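Local atomic coordinates of capsid fiber protein (PDB entry 6QYY), a protein that forms the fibers on the head of Bacillus phage phi29, its N-terminal base probably serving to attach the fiber to the capsid. Residues A[31-39]-A[77-85]. Numbering follows the deposited sequence.
Sequences SHAAENTIP and LTTGKDGTA
T79 reaches into the type II turn that runs from A34 to T37. Its CB lies 3.4 Å from A34 O. From there the two branches part. CG2, anti to the backbone N, packs against the start of the turn, 3.3 Å from A34 O and beside A33 O and the A33 methyl. OG1, anti to the carbonyl carbon (chi1 -54°), donates to T37 O over 2.8 Å, tilted from the carbonyl plane, and lies near P39 CD. The T79 carbonyl takes an almost straight bond from N36 N (2.8 Å, 176° at the hydrogen). Water 2 also donates to T79 O and joins it to N36 OD1. Further along, water 1 donates to A33 O and G80 O and accepts from G83 N, so it ties the two backbones together. The extended E35 side chain lays its carboxylate against K81 CD and CE. D82 O lies over one face of the H32 ring, 3.4 Å from ND1, without a hydrogen bond. H32 NE2 bonds to M14 N, and D82 O accepts from R17. The contact joins strand 28-32 and its following loop to strand 76-79 and its following loop. The strands lie in different sheets, and L18 of strand 18-23 packs on A33, P39 and T79.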
ATOM      1  N   SER A  31     -21.008  -3.034  -2.472  1.00 30.57           N
ATOM      2  CA  SER A  31     -21.996  -2.350  -1.651  1.00 25.72           C
ATOM      3  C   SER A  31     -21.205  -1.477  -0.695  1.00 24.64           C
ATOM      4  O   SER A  31     -19.984  -1.612  -0.578  1.00 24.83           O
ATOM      5  CB  SER A  31     -22.910  -3.334  -0.904  1.00 30.76           C
ATOM      6  OG  SER A  31     -22.155  -4.259  -0.149  1.00 32.28           O
ATOM      7  N   HIS A  32     -21.909  -0.574  -0.020  1.00 29.60           N
ATOM      8  CA  HIS A  32     -21.272   0.234   1.008  1.00 26.80           C
ATOM      9  C   HIS A  32     -20.655  -0.656   2.074  1.00 28.38           C
ATOM     10  O   HIS A  32     -21.298  -1.585   2.575  1.00 28.08           O
ATOM     11  CB  HIS A  32     -22.293   1.180   1.642  1.00 28.13           C
ATOM     12  CG  HIS A  32     -22.734   2.264   0.721  1.00 27.74           C
ATOM     13  ND1 HIS A  32     -23.937   2.923   0.860  1.00 28.59           N
ATOM     14  CD2 HIS A  32     -22.135   2.795  -0.371  1.00 27.80           C
ATOM     15  CE1 HIS A  32     -24.058   3.817  -0.106  1.00 29.43           C
ATOM     16  NE2 HIS A  32     -22.976   3.762  -0.864  1.00 28.45           N
ATOM     17  N   ALA A  33     -19.401  -0.366   2.420  1.00 24.40           N
ATOM     18  CA  ALA A  33     -18.746  -1.061   3.517  1.00 28.84           C
ATOM     19  C   ALA A  33     -19.559  -0.907   4.795  1.00 31.23           C
ATOM     20  O   ALA A  33     -20.155   0.144   5.050  1.00 34.06           O
ATOM     21  CB  ALA A  33     -17.330  -0.516   3.719  1.00 27.88           C
ATOM     22  N   ALA A  34     -19.609  -1.975   5.583  1.00 32.56           N
ATOM     23  CA  ALA A  34     -20.377  -1.958   6.817  1.00 33.44           C
ATOM     24  C   ALA A  34     -19.698  -1.086   7.873  1.00 30.93           C
ATOM     25  O   ALA A  34     -18.473  -0.944   7.908  1.00 34.62           O
ATOM     26  CB  ALA A  34     -20.565  -3.382   7.354  1.00 36.76           C
ATOM     27  N   GLU A  35     -20.516  -0.508   8.746  1.00 37.56           N
ATOM     28  CA  GLU A  35     -20.016   0.345   9.816  1.00 40.40           C
ATOM     29  C   GLU A  35     -18.993  -0.388  10.686  1.00 41.29           C
ATOM     30  O   GLU A  35     -19.148  -1.572  10.991  1.00 40.89           O
ATOM     31  CB  GLU A  35     -21.195   0.823  10.659  1.00 46.29           C
ATOM     32  CG  GLU A  35     -20.839   1.847  11.700  1.00 50.99           C
ATOM     33  CD  GLU A  35     -22.034   2.253  12.532  1.00 61.66           C
ATOM     34  OE1 GLU A  35     -23.089   1.592  12.415  1.00 67.51           O
ATOM     35  OE2 GLU A  35     -21.922   3.235  13.294  1.00 60.57           O
ATOM     36  N   ASN A  36     -17.924   0.330  11.054  1.00 32.51           N
ATOM     37  CA  ASN A  36     -16.803  -0.153  11.866  1.00 35.01           C
ATOM     38  C   ASN A  36     -16.014  -1.297  11.220  1.00 39.58           C
ATOM     39  O   ASN A  36     -15.332  -2.048  11.919  1.00 44.66           O
ATOM     40  CB  ASN A  36     -17.275  -0.566  13.267  1.00 42.02           C
ATOM     41  CG  ASN A  36     -17.846   0.596  14.039  1.00 48.09           C
ATOM     42  OD1 ASN A  36     -17.180   1.615  14.230  1.00 48.49           O
ATOM     43  ND2 ASN A  36     -19.098   0.469  14.458  1.00 44.59           N
ATOM     44  N   THR A  37     -16.050  -1.450   9.899  1.00 32.06           N
ATOM     45  CA  THR A  37     -15.221  -2.451   9.244  1.00 38.72           C
ATOM     46  C   THR A  37     -14.156  -1.769   8.392  1.00 36.79           C
ATOM     47  O   THR A  37     -14.237  -0.574   8.092  1.00 33.48           O
ATOM     48  CB  THR A  37     -16.056  -3.399   8.375  1.00 44.60           C
ATOM     49  OG1 THR A  37     -16.596  -2.680   7.260  1.00 44.50           O
ATOM     50  CG2 THR A  37     -17.193  -3.993   9.180  1.00 48.20           C
ATOM     51  N   ILE A  38     -13.144  -2.542   8.013  1.00 36.94           N
ATOM     52  CA  ILE A  38     -12.123  -2.054   7.087  1.00 34.56           C
ATOM     53  C   ILE A  38     -12.671  -2.164   5.668  1.00 32.80           C
ATOM     54  O   ILE A  38     -13.027  -3.267   5.227  1.00 32.87           O
ATOM     55  CB  ILE A  38     -10.809  -2.838   7.219  1.00 37.66           C
ATOM     56  CG1 ILE A  38     -10.319  -2.860   8.671  1.00 43.32           C
ATOM     57  CG2 ILE A  38      -9.766  -2.274   6.253  1.00 31.81           C
ATOM     58  CD1 ILE A  38      -9.879  -1.512   9.207  1.00 43.91           C
ATOM     59  N   PRO A  39     -12.745  -1.068   4.922  1.00 27.31           N
ATOM     60  CA  PRO A  39     -13.266  -1.145   3.557  1.00 26.61           C
ATOM     61  C   PRO A  39     -12.296  -1.862   2.637  1.00 30.07           C
ATOM     62  O   PRO A  39     -11.092  -1.959   2.896  1.00 28.77           O
ATOM     63  CB  PRO A  39     -13.414   0.327   3.152  1.00 26.54           C
ATOM     64  CG  PRO A  39     -12.362   1.027   3.944  1.00 28.74           C
ATOM     65  CD  PRO A  39     -12.335   0.299   5.282  1.00 28.28           C
ATOM     66  N   LEU A  77      -9.775   7.356  11.345  1.00 27.71           N
ATOM     67  CA  LEU A  77     -11.050   7.152  10.672  1.00 24.63           C
ATOM     68  C   LEU A  77     -11.366   5.676  10.495  1.00 27.48           C
ATOM     69  O   LEU A  77     -10.469   4.863  10.241  1.00 27.25           O
ATOM     70  CB  LEU A  77     -11.037   7.818   9.287  1.00 24.11           C
ATOM     71  CG  LEU A  77     -10.807   9.324   9.302  1.00 25.15           C
ATOM     72  CD1 LEU A  77     -10.815   9.875   7.878  1.00 24.93           C
ATOM     73  CD2 LEU A  77     -11.875  10.038  10.141  1.00 28.03           C
ATOM     74  N   THR A  78     -12.660   5.355  10.585  1.00 27.41           N
ATOM     75  CA  THR A  78     -13.235   4.057  10.244  1.00 30.63           C
ATOM     76  C   THR A  78     -14.510   4.282   9.436  1.00 30.61           C
ATOM     77  O   THR A  78     -14.927   5.416   9.198  1.00 29.20           O
ATOM     78  CB  THR A  78     -13.553   3.235  11.504  1.00 33.36           C
ATOM     79  OG1 THR A  78     -13.857   1.880  11.130  1.00 32.98           O
ATOM     80  CG2 THR A  78     -14.756   3.835  12.222  1.00 36.66           C
ATOM     81  N   THR A  79     -15.137   3.187   9.019  1.00 30.52           N
ATOM     82  CA  THR A  79     -16.387   3.272   8.278  1.00 31.80           C
ATOM     83  C   THR A  79     -17.543   3.629   9.209  1.00 34.62           C
ATOM     84  O   THR A  79     -17.714   3.013  10.265  1.00 35.26           O
ATOM     85  CB  THR A  79     -16.667   1.939   7.590  1.00 35.29           C
ATOM     86  OG1 THR A  79     -15.537   1.568   6.803  1.00 31.93           O
ATOM     87  CG2 THR A  79     -17.888   2.043   6.689  1.00 34.79           C
ATOM     88  N   GLY A  80     -18.329   4.632   8.826  1.00 30.30           N
ATOM     89  CA  GLY A  80     -19.563   4.984   9.511  1.00 29.33           C
ATOM     90  C   GLY A  80     -20.791   4.413   8.824  1.00 32.87           C
ATOM     91  O   GLY A  80     -20.736   3.359   8.179  1.00 38.47           O
ATOM     92  N   LYS A  81     -21.919   5.108   8.974  1.00 31.42           N
ATOM     93  CA  LYS A  81     -23.153   4.717   8.294  1.00 32.33           C
ATOM     94  C   LYS A  81     -23.073   5.001   6.792  1.00 37.84           C
ATOM     95  O   LYS A  81     -22.463   5.983   6.359  1.00 32.32           O
ATOM     96  CB  LYS A  81     -24.346   5.474   8.871  1.00 38.75           C
ATOM     97  CG  LYS A  81     -24.440   5.514  10.388  1.00 53.58           C
ATOM     98  CD  LYS A  81     -24.377   4.138  11.007  1.00 61.25           C
ATOM     99  CE  LYS A  81     -24.798   4.173  12.483  1.00 62.10           C
ATOM    100  NZ  LYS A  81     -26.149   4.746  12.697  1.00 64.76           N
ATOM    101  N   ASP A  82     -23.730   4.142   5.998  1.00 33.27           N
ATOM    102  CA  ASP A  82     -23.859   4.335   4.544  1.00 30.46           C
ATOM    103  C   ASP A  82     -22.508   4.513   3.855  1.00 29.18           C
ATOM    104  O   ASP A  82     -22.398   5.239   2.857  1.00 29.81           O
ATOM    105  CB  ASP A  82     -24.759   5.530   4.222  1.00 35.91           C
ATOM    106  CG  ASP A  82     -26.133   5.419   4.864  1.00 61.91           C
ATOM    107  OD1 ASP A  82     -26.435   4.348   5.423  1.00 65.38           O
ATOM    108  OD2 ASP A  82     -26.904   6.403   4.816  1.00 67.74           O
ATOM    109  N   GLY A  83     -21.465   3.851   4.360  1.00 29.89           N
ATOM    110  CA  GLY A  83     -20.172   3.917   3.694  1.00 25.53           C
ATOM    111  C   GLY A  83     -19.436   5.231   3.829  1.00 24.19           C
ATOM    112  O   GLY A  83     -18.501   5.497   3.060  1.00 26.19           O
ATOM    113  N   THR A  84     -19.837   6.070   4.775  1.00 25.49           N
ATOM    114  CA  THR A  84     -19.111   7.294   5.038  1.00 24.09           C
ATOM    115  C   THR A  84     -17.900   6.985   5.910  1.00 30.85           C
ATOM    116  O   THR A  84     -17.710   5.858   6.384  1.00 27.80           O
ATOM    117  CB  THR A  84     -20.021   8.320   5.720  1.00 24.33           C
ATOM    118  OG1 THR A  84     -20.472   7.824   7.001  1.00 27.02           O
ATOM    119  CG2 THR A  84     -21.223   8.616   4.857  1.00 26.35           C
ATOM    120  N   ALA A  85     -17.069   7.999   6.114  1.00 24.92           N
ATOM    121  CA  ALA A  85     -15.927   7.911   7.014  1.00 22.65           C
ATOM    122  C   ALA A  85     -16.204   8.720   8.272  1.00 27.48           C
ATOM    123  O   ALA A  85     -16.723   9.838   8.192  1.00 26.86           O
ATOM    124  CB  ALA A  85     -14.657   8.425   6.339  1.00 22.91           C
TER
HETATM  125  O   HOH W   1     -21.744   1.775   6.310  1.00 33.62           O
HETATM  126  O   HOH W   2     -18.105   3.868  13.052  1.00 50.48           O